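Local atomic coordinates of CTP:phosphocholine Cytidylyltransferase (Streptococcus pneumoniae, PDB entry 1JYK), a protein that transfers the cytidylyl group of CTP to phosphocholine, giving CDP-choline and pyrophosphate, in Streptococcus pneumoniae. Residues L50-V53 with N54-P57; L58-Y61 with Q62-L66; E150-T153 with N154-F157; E227-E230 with G231-Y235. All coordinates share one frame; numbering follows the deposited sequence.

Contact 1 (L50-V53 with N54-P57); sequences LVQV and NQKP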
loop_
_atom_site.group_PDB
_atom_site.type_symbol
_atom_site.label_atom_id
_atom_site.label_comp_id
_atom_site.label_asym_id
_atom_site.label_seq_id
_atom_site.Cartn_x
_atom_site.Cartn_y
_atom_site.Cartn_z
ATOM N N LEU A 50 10.735 8.603 -1.039
ATOM C CA LEU A 50 12.076 8.854 -1.557
ATOM C C LEU A 50 13.174 8.907 -0.487
ATOM O O LEU A 50 14.323 9.252 -0.777
ATOM C CB LEU A 50 12.071 10.134 -2.401
ATOM C CG LEU A 50 11.157 10.074 -3.638
ATOM C CD1 LEU A 50 11.297 11.369 -4.421
ATOM C CD2 LEU A 50 11.509 8.881 -4.525
ATOM N N VAL A 51 12.821 8.568 0.750
ATOM C CA VAL A 51 13.807 8.533 1.822
ATOM C C VAL A 51 14.753 7.397 1.408
ATOM O O VAL A 51 14.307 6.339 0.956
ATOM C CB VAL A 51 13.133 8.224 3.188
ATOM C CG1 VAL A 51 14.154 7.687 4.180
ATOM C CG2 VAL A 51 12.500 9.490 3.741
ATOM N N GLN A 52 16.053 7.614 1.542
ATOM C CA GLN A 52 17.012 6.596 1.131
ATOM C C GLN A 52 17.494 5.644 2.222
ATOM O O GLN A 52 17.869 6.065 3.313
ATOM C CB GLN A 52 18.223 7.266 0.480
ATOM C CG GLN A 52 17.848 8.309 -0.553
ATOM C CD GLN A 52 19.042 8.857 -1.297
ATOM O OE1 GLN A 52 20.125 8.271 -1.283
ATOM N NE2 GLN A 52 18.851 9.987 -1.960
ATOM N N VAL A 53 17.457 4.352 1.920
ATOM C CA VAL A 53 17.943 3.337 2.840
ATOM C C VAL A 53 19.032 2.644 2.042
ATOM O O VAL A 53 18.837 2.291 0.875
ATOM C CB VAL A 53 16.832 2.331 3.279
ATOM C CG1 VAL A 53 15.673 3.096 3.892
ATOM C CG2 VAL A 53 16.359 1.493 2.109
ATOM N N ASN A 54 20.193 2.481 2.663
ATOM C CA ASN A 54 21.326 1.878 1.981
ATOM C C ASN A 54 21.573 2.672 0.702
ATOM O O ASN A 54 21.818 2.100 -0.365
ATOM C CB ASN A 54 21.054 0.412 1.644
ATOM C CG ASN A 54 22.329 -0.398 1.495
ATOM O OD1 ASN A 54 23.393 0.010 1.955
ATOM N ND2 ASN A 54 22.224 -1.551 0.848
ATOM N N GLN A 55 21.466 3.994 0.824
ATOM C CA GLN A 55 21.708 4.929 -0.274
ATOM C C GLN A 55 20.823 4.797 -1.505
ATOM O O GLN A 55 21.250 5.133 -2.609
ATOM C CB GLN A 55 23.176 4.840 -0.712
ATOM C CG GLN A 55 24.189 5.115 0.399
ATOM C CD GLN A 55 23.968 6.461 1.097
ATOM O OE1 GLN A 55 24.236 6.601 2.295
ATOM N NE2 GLN A 55 23.480 7.454 0.347
ATOM N N LYS A 56 19.595 4.325 -1.324
ATOM C CA LYS A 56 18.674 4.162 -2.446
ATOM C C LYS A 56 17.245 4.479 -2.003
ATOM O O LYS A 56 16.782 3.953 -0.997
ATOM C CB LYS A 56 18.759 2.725 -2.970
ATOM C CG LYS A 56 17.863 2.413 -4.155
ATOM C CD LYS A 56 18.232 1.062 -4.759
ATOM C CE LYS A 56 17.316 0.697 -5.911
ATOM N NZ LYS A 56 17.600 1.540 -7.096
ATOM N N PRO A 57 16.535 5.360 -2.738
ATOM C CA PRO A 57 15.154 5.701 -2.363
ATOM C C PRO A 57 14.301 4.453 -2.175
ATOM O O PRO A 57 14.341 3.534 -2.993
ATOM C CB PRO A 57 14.661 6.559 -3.527
ATOM C CG PRO A 57 15.912 7.165 -4.090
ATOM C CD PRO A 57 16.974 6.097 -3.937
HETATM O O HOH W 1 21.123 5.477 2.908
#
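Val53, Pro57 and Gln52 carry most of this contact. Val53 and Lys56 bind each other through their backbones. Val53 N donates to Lys56 O at 3.0 Å, and Lys56 N donates back to Val53 O at 3.1 Å. The second bond is the more bent, 141° at the hydrogen, and its donor stands well above the carbonyl plane of Val53. Tyr61 OH also bonds to Val53 O, which therefore has two partners. The two short strands form a two-residue beta hairpin with a type I' turn from Val53 to Lys56. Asn54 and Gln55 sit at the turn corners with positive phi, 55° and 61°. Next to the hydrogen-bonded pair, Gln52 and Pro57 form the non-hydrogen-bonded antiparallel pair. Their side chains lie alongside each other on one face, with Gln52 CG 4.1 Å from Pro57 CD. Pro57 CB meets Leu50, whose CD2 lies 4.0 Å away. A CA-H...O contact from Pro57 CA to Val51 O, 3.5 Å, continues the pairing. At the turn, a water accepts from Gln55 N at 2.6 Å and gives a weak bond to Gln52 O. On the opposite face, Val53 packs on Leu246 and Leu250 of helix 240-250. Lys56 shares that face. Its chain is extended as far as CE and bends at the last torsion, where NZ makes salt bridges with Glu60 and Glu64.

Contact 2 (L58-Y61 with Q62-L66); sequences LIEY and QIEFL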
loop_
_atom_site.group_PDB
_atom_site.type_symbol
_atom_site.label_atom_id
_atom_site.label_comp_id
_atom_site.label_asym_id
_atom_site.label_seq_id
_atom_site.Cartn_x
_atom_site.Cartn_y
_atom_site.Cartn_z
ATOM N N LEU A 58 13.530 4.425 -1.095
ATOM C CA LEU A 58 12.674 3.285 -0.778
ATOM C C LEU A 58 11.832 2.776 -1.941
ATOM O O LEU A 58 11.778 1.575 -2.199
ATOM C CB LEU A 58 11.733 3.637 0.376
ATOM C CG LEU A 58 12.278 3.551 1.798
ATOM C CD1 LEU A 58 11.228 4.086 2.759
ATOM C CD2 LEU A 58 12.629 2.121 2.139
ATOM N N ILE A 59 11.161 3.688 -2.638
ATOM C CA ILE A 59 10.293 3.293 -3.738
ATOM C C ILE A 59 11.016 2.571 -4.880
ATOM O O ILE A 59 10.409 1.760 -5.585
ATOM C CB ILE A 59 9.513 4.521 -4.295
ATOM C CG1 ILE A 59 8.310 4.043 -5.113
ATOM C CG2 ILE A 59 10.432 5.406 -5.125
ATOM C CD1 ILE A 59 7.261 5.120 -5.327
ATOM N N GLU A 60 12.303 2.856 -5.066
ATOM C CA GLU A 60 13.057 2.201 -6.134
ATOM C C GLU A 60 13.186 0.695 -5.884
ATOM O O GLU A 60 13.137 -0.100 -6.819
ATOM C CB GLU A 60 14.441 2.842 -6.281
ATOM C CG GLU A 60 14.379 4.208 -6.953
ATOM C CD GLU A 60 15.745 4.782 -7.300
ATOM O OE1 GLU A 60 16.770 4.095 -7.100
ATOM O OE2 GLU A 60 15.785 5.933 -7.778
ATOM N N TYR A 61 13.346 0.299 -4.627
ATOM C CA TYR A 61 13.443 -1.122 -4.311
ATOM C C TYR A 61 12.147 -1.811 -4.729
ATOM O O TYR A 61 12.166 -2.909 -5.275
ATOM C CB TYR A 61 13.649 -1.332 -2.810
ATOM C CG TYR A 61 15.013 -0.932 -2.299
ATOM C CD1 TYR A 61 15.206 0.291 -1.658
ATOM C CD2 TYR A 61 16.105 -1.799 -2.411
ATOM C CE1 TYR A 61 16.447 0.643 -1.135
ATOM C CE2 TYR A 61 17.357 -1.456 -1.890
ATOM C CZ TYR A 61 17.518 -0.236 -1.253
ATOM O OH TYR A 61 18.738 0.111 -0.727
ATOM N N GLN A 62 11.021 -1.156 -4.463
ATOM C CA GLN A 62 9.711 -1.704 -4.798
ATOM C C GLN A 62 9.494 -1.774 -6.305
ATOM O O GLN A 62 9.081 -2.809 -6.828
ATOM C CB GLN A 62 8.603 -0.865 -4.154
ATOM C CG GLN A 62 8.734 -0.720 -2.635
ATOM C CD GLN A 62 7.667 0.193 -2.039
ATOM O OE1 GLN A 62 7.142 1.085 -2.711
ATOM N NE2 GLN A 62 7.341 -0.031 -0.771
ATOM N N ILE A 63 9.763 -0.668 -7.000
ATOM C CA ILE A 63 9.604 -0.607 -8.454
ATOM C C ILE A 63 10.441 -1.691 -9.156
ATOM O O ILE A 63 9.967 -2.354 -10.083
ATOM C CB ILE A 63 10.016 0.793 -9.003
ATOM C CG1 ILE A 63 8.958 1.840 -8.630
ATOM C CG2 ILE A 63 10.144 0.752 -10.519
ATOM C CD1 ILE A 63 9.441 3.275 -8.770
ATOM N N GLU A 64 11.677 -1.880 -8.702
ATOM C CA GLU A 64 12.555 -2.879 -9.309
ATOM C C GLU A 64 12.052 -4.305 -9.067
ATOM O O GLU A 64 12.143 -5.151 -9.957
ATOM C CB GLU A 64 13.988 -2.689 -8.802
ATOM C CG GLU A 64 14.671 -1.534 -9.517
ATOM C CD GLU A 64 16.003 -1.136 -8.918
ATOM O OE1 GLU A 64 16.352 0.060 -9.012
ATOM O OE2 GLU A 64 16.706 -2.004 -8.365
ATOM N N PHE A 65 11.511 -4.564 -7.877
ATOM C CA PHE A 65 10.966 -5.883 -7.558
ATOM C C PHE A 65 9.825 -6.169 -8.521
ATOM O O PHE A 65 9.708 -7.264 -9.066
ATOM C CB PHE A 65 10.418 -5.910 -6.128
ATOM C CG PHE A 65 11.392 -6.428 -5.104
ATOM C CD1 PHE A 65 11.089 -6.355 -3.747
ATOM C CD2 PHE A 65 12.606 -6.994 -5.486
ATOM C CE1 PHE A 65 11.976 -6.835 -2.789
ATOM C CE2 PHE A 65 13.497 -7.476 -4.535
ATOM C CZ PHE A 65 13.181 -7.395 -3.186
ATOM N N LEU A 66 8.982 -5.162 -8.727
ATOM C CA LEU A 66 7.832 -5.284 -9.610
ATOM C C LEU A 66 8.216 -5.575 -11.056
ATOM O O LEU A 66 7.698 -6.508 -11.668
ATOM C CB LEU A 66 7.009 -4.000 -9.564
ATOM C CG LEU A 66 6.167 -3.805 -8.304
ATOM C CD1 LEU A 66 5.830 -2.322 -8.139
ATOM C CD2 LEU A 66 4.899 -4.651 -8.411
#
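Three backbone bonds join the halves of this segment, in the i to i+4 pattern of an alpha helix. Ile63 N donates to Ile59 O at 2.9 Å, nearly straight at 171°. Glu64 N reaches Glu60 O at 3.0 Å, and Phe65 N reaches Tyr61 O at 3.2 Å. The segment belongs to helix 58-68, which packs on parallel strands 27-32 and 74-78 of the central sheet. Glu60 and Glu64 point to the same flank, their OE1 atoms 4.5 Å apart. Lys56 lies between these two atoms, which would probably offset the like charges. Glu64 OE1 is also bonded to Tyr92 OH. Glu60 OE2 has its own salt bridge to Lys91. Gln62 NE2 bonds to Asp125 O, while its OE1 is buried without a polar partner and lies against Ile59. The Gln62 and Ile59 side chains cross at about a right angle. On the sheet side, Ile59 CG1 is anti to the backbone N (chi1 -162°) and touches Ile63 CD1; both residues rest on Ile30 and Ile76. Tyr61 meets Tyr129 edge-to-face. Further along, Phe65 CG lies 3.6 Å from Tyr61 O, the acceptor of its own backbone N-H.

Contact 3 (E150-T153 with N154-F157); sequences EDCT and NEWF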
loop_
_atom_site.group_PDB
_atom_site.type_symbol
_atom_site.label_atom_id
_atom_site.label_comp_id
_atom_site.label_asym_id
_atom_site.label_seq_id
_atom_site.Cartn_x
_atom_site.Cartn_y
_atom_site.Cartn_z
ATOM N N GLU A 150 3.503 -7.790 16.975
ATOM C CA GLU A 150 3.123 -7.699 18.383
ATOM C C GLU A 150 3.336 -6.260 18.857
ATOM O O GLU A 150 3.953 -5.460 18.153
ATOM C CB GLU A 150 3.966 -8.663 19.215
ATOM C CG GLU A 150 3.705 -10.114 18.881
ATOM C CD GLU A 150 4.414 -11.072 19.815
ATOM O OE1 GLU A 150 3.935 -12.217 19.962
ATOM O OE2 GLU A 150 5.446 -10.681 20.398
ATOM N N ASP A 151 2.827 -5.930 20.039
ATOM C CA ASP A 151 2.966 -4.576 20.575
ATOM C C ASP A 151 2.511 -3.593 19.513
ATOM O O ASP A 151 3.121 -2.544 19.307
ATOM C CB ASP A 151 4.423 -4.283 20.943
ATOM C CG ASP A 151 5.017 -5.339 21.842
ATOM O OD1 ASP A 151 4.408 -5.633 22.896
ATOM O OD2 ASP A 151 6.091 -5.880 21.493
ATOM N N CYS A 152 1.426 -3.945 18.840
ATOM C CA CYS A 152 0.880 -3.118 17.780
ATOM C C CYS A 152 0.256 -1.833 18.268
ATOM O O CYS A 152 -0.128 -1.704 19.428
ATOM C CB CYS A 152 -0.166 -3.902 16.996
ATOM S SG CYS A 152 0.542 -5.071 15.870
ATOM N N THR A 153 0.146 -0.884 17.352
ATOM C CA THR A 153 -0.450 0.397 17.659
ATOM C C THR A 153 -1.162 0.897 16.418
ATOM O O THR A 153 -0.540 1.125 15.382
ATOM C CB THR A 153 0.619 1.416 18.079
ATOM O OG1 THR A 153 0.831 1.322 19.493
ATOM C CG2 THR A 153 0.183 2.833 17.726
ATOM N N ASN A 154 -2.476 1.042 16.521
ATOM C CA ASN A 154 -3.270 1.538 15.409
ATOM C C ASN A 154 -3.247 0.688 14.139
ATOM O O ASN A 154 -3.552 1.188 13.060
ATOM C CB ASN A 154 -2.835 2.961 15.063
ATOM C CG ASN A 154 -3.096 3.931 16.194
ATOM O OD1 ASN A 154 -2.299 4.839 16.447
ATOM N ND2 ASN A 154 -4.220 3.746 16.887
ATOM N N GLU A 155 -2.885 -0.582 14.251
ATOM C CA GLU A 155 -2.870 -1.447 13.077
ATOM C C GLU A 155 -4.244 -2.071 12.923
ATOM O O GLU A 155 -5.059 -2.009 13.842
ATOM C CB GLU A 155 -1.844 -2.570 13.241
ATOM C CG GLU A 155 -0.511 -2.116 13.774
ATOM C CD GLU A 155 0.329 -1.471 12.708
ATOM O OE1 GLU A 155 1.356 -0.848 13.056
ATOM O OE2 GLU A 155 -0.039 -1.585 11.518
ATOM N N TRP A 156 -4.504 -2.657 11.761
ATOM C CA TRP A 156 -5.768 -3.343 11.516
ATOM C C TRP A 156 -5.395 -4.808 11.334
ATOM O O TRP A 156 -4.360 -5.121 10.748
ATOM C CB TRP A 156 -6.463 -2.814 10.263
ATOM C CG TRP A 156 -7.133 -1.479 10.447
ATOM C CD1 TRP A 156 -7.016 -0.632 11.521
ATOM C CD2 TRP A 156 -7.994 -0.814 9.511
ATOM N NE1 TRP A 156 -7.742 0.515 11.305
ATOM C CE2 TRP A 156 -8.354 0.428 10.079
ATOM C CE3 TRP A 156 -8.489 -1.151 8.243
ATOM C CZ2 TRP A 156 -9.193 1.341 9.419
ATOM C CZ3 TRP A 156 -9.327 -0.243 7.590
ATOM C CH2 TRP A 156 -9.668 0.988 8.182
ATOM N N PHE A 157 -6.235 -5.705 11.833
ATOM C CA PHE A 157 -5.936 -7.127 11.756
ATOM C C PHE A 157 -6.883 -7.948 10.903
ATOM O O PHE A 157 -8.051 -7.596 10.716
ATOM C CB PHE A 157 -5.880 -7.704 13.167
ATOM C CG PHE A 157 -4.974 -6.948 14.084
ATOM C CD1 PHE A 157 -3.673 -7.390 14.318
ATOM C CD2 PHE A 157 -5.404 -5.775 14.689
ATOM C CE1 PHE A 157 -2.808 -6.667 15.145
ATOM C CE2 PHE A 157 -4.553 -5.045 15.514
ATOM C CZ PHE A 157 -3.245 -5.495 15.743
HETATM O O HOH W 2 2.312 -0.664 15.455
#
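A cysteine sulfur lies at the edge of an aromatic ring. Cys152 SG is 4.9 Å from the centroid of the Phe157 ring and 74° off the ring normal, so it faces the rim and not the pi cloud. The sulfur is 3.8 Å from Phe157 CE1. Cys152 CB touches the same rim near the ring plane, 3.7 Å from Phe157 CZ. CB and SG thus both meet the far end of the ring. Phe157 CG is anti to its own carbonyl carbon (chi1 -52°), and this turns the ring back toward the cysteine. Glu155 comes against Cys152 as well, its CG 3.7 Å from Cys152 CB. The bend connects strand 142-149 to strand 157-160, which begins at Phe157. The chain bends sharply at Asn154, whose phi is positive. Backbone bonds from Cys152 to Lys174, from Trp156 to Leu179 and from Phe157 to Ile170 tie the connection to residues 170-179 of the same chain. Ile178 touches both Glu155 and Phe157. The polar link across the bend runs through a water. It accepts from Thr153 N at 2.9 Å and donates to Glu155 OE1 at 2.6 Å. The bend of the Glu155 chain at chi2 (-78°) brings the carboxylate round to this water. On the outer side of the bend, Thr153 and Asn154 lie side by side and point the same way. Thr153 CG2 meets Asn154 OD1 at 3.4 Å. Thr153 OG1 gives a weak bond to Cys152 O, within its own segment.

Contact 4 (E227-E230 with G231-Y235); sequences EELE and GNSIY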
loop_
_atom_site.group_PDB
_atom_site.type_symbol
_atom_site.label_atom_id
_atom_site.label_comp_id
_atom_site.label_asym_id
_atom_site.label_seq_id
_atom_site.Cartn_x
_atom_site.Cartn_y
_atom_site.Cartn_z
ATOM N N GLU A 227 -2.189 -14.151 2.568
ATOM C CA GLU A 227 -0.950 -14.817 2.205
ATOM C C GLU A 227 -0.027 -14.506 3.373
ATOM O O GLU A 227 0.468 -13.390 3.501
ATOM C CB GLU A 227 -0.390 -14.236 0.910
ATOM C CG GLU A 227 0.991 -14.761 0.525
ATOM C CD GLU A 227 0.981 -16.222 0.109
ATOM O OE1 GLU A 227 -0.076 -16.719 -0.344
ATOM O OE2 GLU A 227 2.039 -16.874 0.239
ATOM N N GLU A 228 0.177 -15.492 4.242
ATOM C CA GLU A 228 1.013 -15.317 5.417
ATOM C C GLU A 228 2.481 -15.149 5.061
ATOM O O GLU A 228 3.099 -16.045 4.488
ATOM C CB GLU A 228 0.837 -16.508 6.353
ATOM C CG GLU A 228 -0.598 -16.703 6.805
ATOM C CD GLU A 228 -0.737 -17.763 7.883
ATOM O OE1 GLU A 228 0.033 -18.744 7.841
ATOM O OE2 GLU A 228 -1.611 -17.618 8.765
ATOM N N LEU A 229 3.036 -13.991 5.405
ATOM C CA LEU A 229 4.431 -13.697 5.124
ATOM C C LEU A 229 5.309 -13.983 6.334
ATOM O O LEU A 229 4.860 -13.890 7.481
ATOM C CB LEU A 229 4.599 -12.220 4.747
ATOM C CG LEU A 229 4.020 -11.711 3.430
ATOM C CD1 LEU A 229 4.303 -10.223 3.300
ATOM C CD2 LEU A 229 4.644 -12.459 2.270
ATOM N N GLU A 230 6.568 -14.329 6.069
ATOM C CA GLU A 230 7.528 -14.573 7.135
ATOM C C GLU A 230 7.774 -13.213 7.777
ATOM O O GLU A 230 7.821 -12.193 7.090
ATOM C CB GLU A 230 8.826 -15.133 6.562
ATOM C CG GLU A 230 8.636 -16.473 5.863
ATOM C CD GLU A 230 9.813 -16.850 4.980
ATOM O OE1 GLU A 230 10.658 -17.654 5.430
ATOM O OE2 GLU A 230 9.891 -16.344 3.837
ATOM N N GLY A 231 7.919 -13.209 9.095
ATOM C CA GLY A 231 8.117 -11.980 9.845
ATOM C C GLY A 231 8.966 -10.857 9.277
ATOM O O GLY A 231 8.594 -9.692 9.400
ATOM N N ASN A 232 10.095 -11.187 8.661
ATOM C CA ASN A 232 10.991 -10.166 8.123
ATOM C C ASN A 232 10.832 -9.871 6.626
ATOM O O ASN A 232 11.740 -9.317 6.002
ATOM C CB ASN A 232 12.446 -10.565 8.409
ATOM C CG ASN A 232 12.713 -12.034 8.130
ATOM O OD1 ASN A 232 12.158 -12.613 7.191
ATOM N ND2 ASN A 232 13.569 -12.648 8.947
ATOM N N SER A 233 9.688 -10.223 6.057
ATOM C CA SER A 233 9.453 -10.006 4.633
ATOM C C SER A 233 9.233 -8.537 4.306
ATOM O O SER A 233 9.729 -8.030 3.299
ATOM C CB SER A 233 8.242 -10.820 4.181
ATOM O OG SER A 233 8.604 -12.169 3.945
ATOM N N ILE A 234 8.464 -7.867 5.159
ATOM C CA ILE A 234 8.169 -6.448 5.004
ATOM C C ILE A 234 8.683 -5.771 6.264
ATOM O O ILE A 234 8.432 -6.240 7.375
ATOM C CB ILE A 234 6.646 -6.187 4.893
ATOM C CG1 ILE A 234 6.120 -6.696 3.551
ATOM C CG2 ILE A 234 6.357 -4.702 5.029
ATOM C CD1 ILE A 234 4.610 -6.807 3.488
ATOM N N TYR A 235 9.421 -4.686 6.101
ATOM C CA TYR A 235 9.939 -3.967 7.249
ATOM C C TYR A 235 9.290 -2.596 7.242
ATOM O O TYR A 235 9.531 -1.798 6.343
ATOM C CB TYR A 235 11.452 -3.833 7.157
ATOM C CG TYR A 235 12.081 -3.188 8.367
ATOM C CD1 TYR A 235 12.921 -3.916 9.208
ATOM C CD2 TYR A 235 11.874 -1.839 8.651
ATOM C CE1 TYR A 235 13.542 -3.314 10.298
ATOM C CE2 TYR A 235 12.488 -1.229 9.737
ATOM C CZ TYR A 235 13.323 -1.973 10.555
ATOM O OH TYR A 235 13.953 -1.375 11.622
HETATM O O HOH W 3 7.579 -14.652 3.121
#
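Leu229 reaches across to Ser233 and Ile234 where the chain leaves strand 224-228 and turns into strand 234-236. The turn is a type I beta turn from Glu230 to Ser233. It links the large mixed sheet to the small antiparallel pair of strands 128-130 and 234-236. The leucine starts with CB 3.9 Å from Ser233 CB. With CG anti to the carbonyl carbon (chi1 -68°) and CD1 anti to CA, the CD1 branch reaches the end of Ile234. The two side chains cross at a slant, and Ile234 CG1 is also near CD1. Both residues touch Met134, and Leu229 continues the packing onto Phe145 and Val147 of strand 142-149. Ile234 lies on Asn128 and Leu130.

The turn is closed by Ser233 N, which donates to Glu230 O at 2.9 Å. The angle at the hydrogen is 151°, and the donor stands above the carbonyl plane. Ser233 CB packs against the same carbonyl oxygen. Ser233 OG lies 2.8 Å from a water. This water accepts from Glu230 N at 3.1 Å and donates to Glu230 OE2 at 3.0 Å. It ties the serine to both the backbone and the carboxylate of Glu230. The extended glutamate chain carries OE2 onward to a salt bridge with Lys132. Arg177 bonds to Leu229 O, just before the turn, and Arg149 to Gly231 O within it. The tightest packing is at the leucine tip, where Leu229 CD1 and Ile234 CD1 are 3.4 Å apart, closer than usual for two carbons.

The four contacts follow in series along the single chain. Contacts 1 and 2 are continuous: hairpin 52-57 runs into helix 58-68, and their centres are 11 Å apart. The two touch each other directly. Both lie in the nucleotidyl transferase region of the chain. Contact 3 is remote from them, with centres 26 Å from contact 1 and 25 Å from contact 2. Contact 4 lies between, its centre 17 Å from contact 2 and 15 Å from contact 3. Strand 142-149 leads into contact 3 and pairs with strand 224-228 of contact 4. Helix 240-250 touches both contacts 1 and 4, so the C-terminal part packs back on the early hairpin.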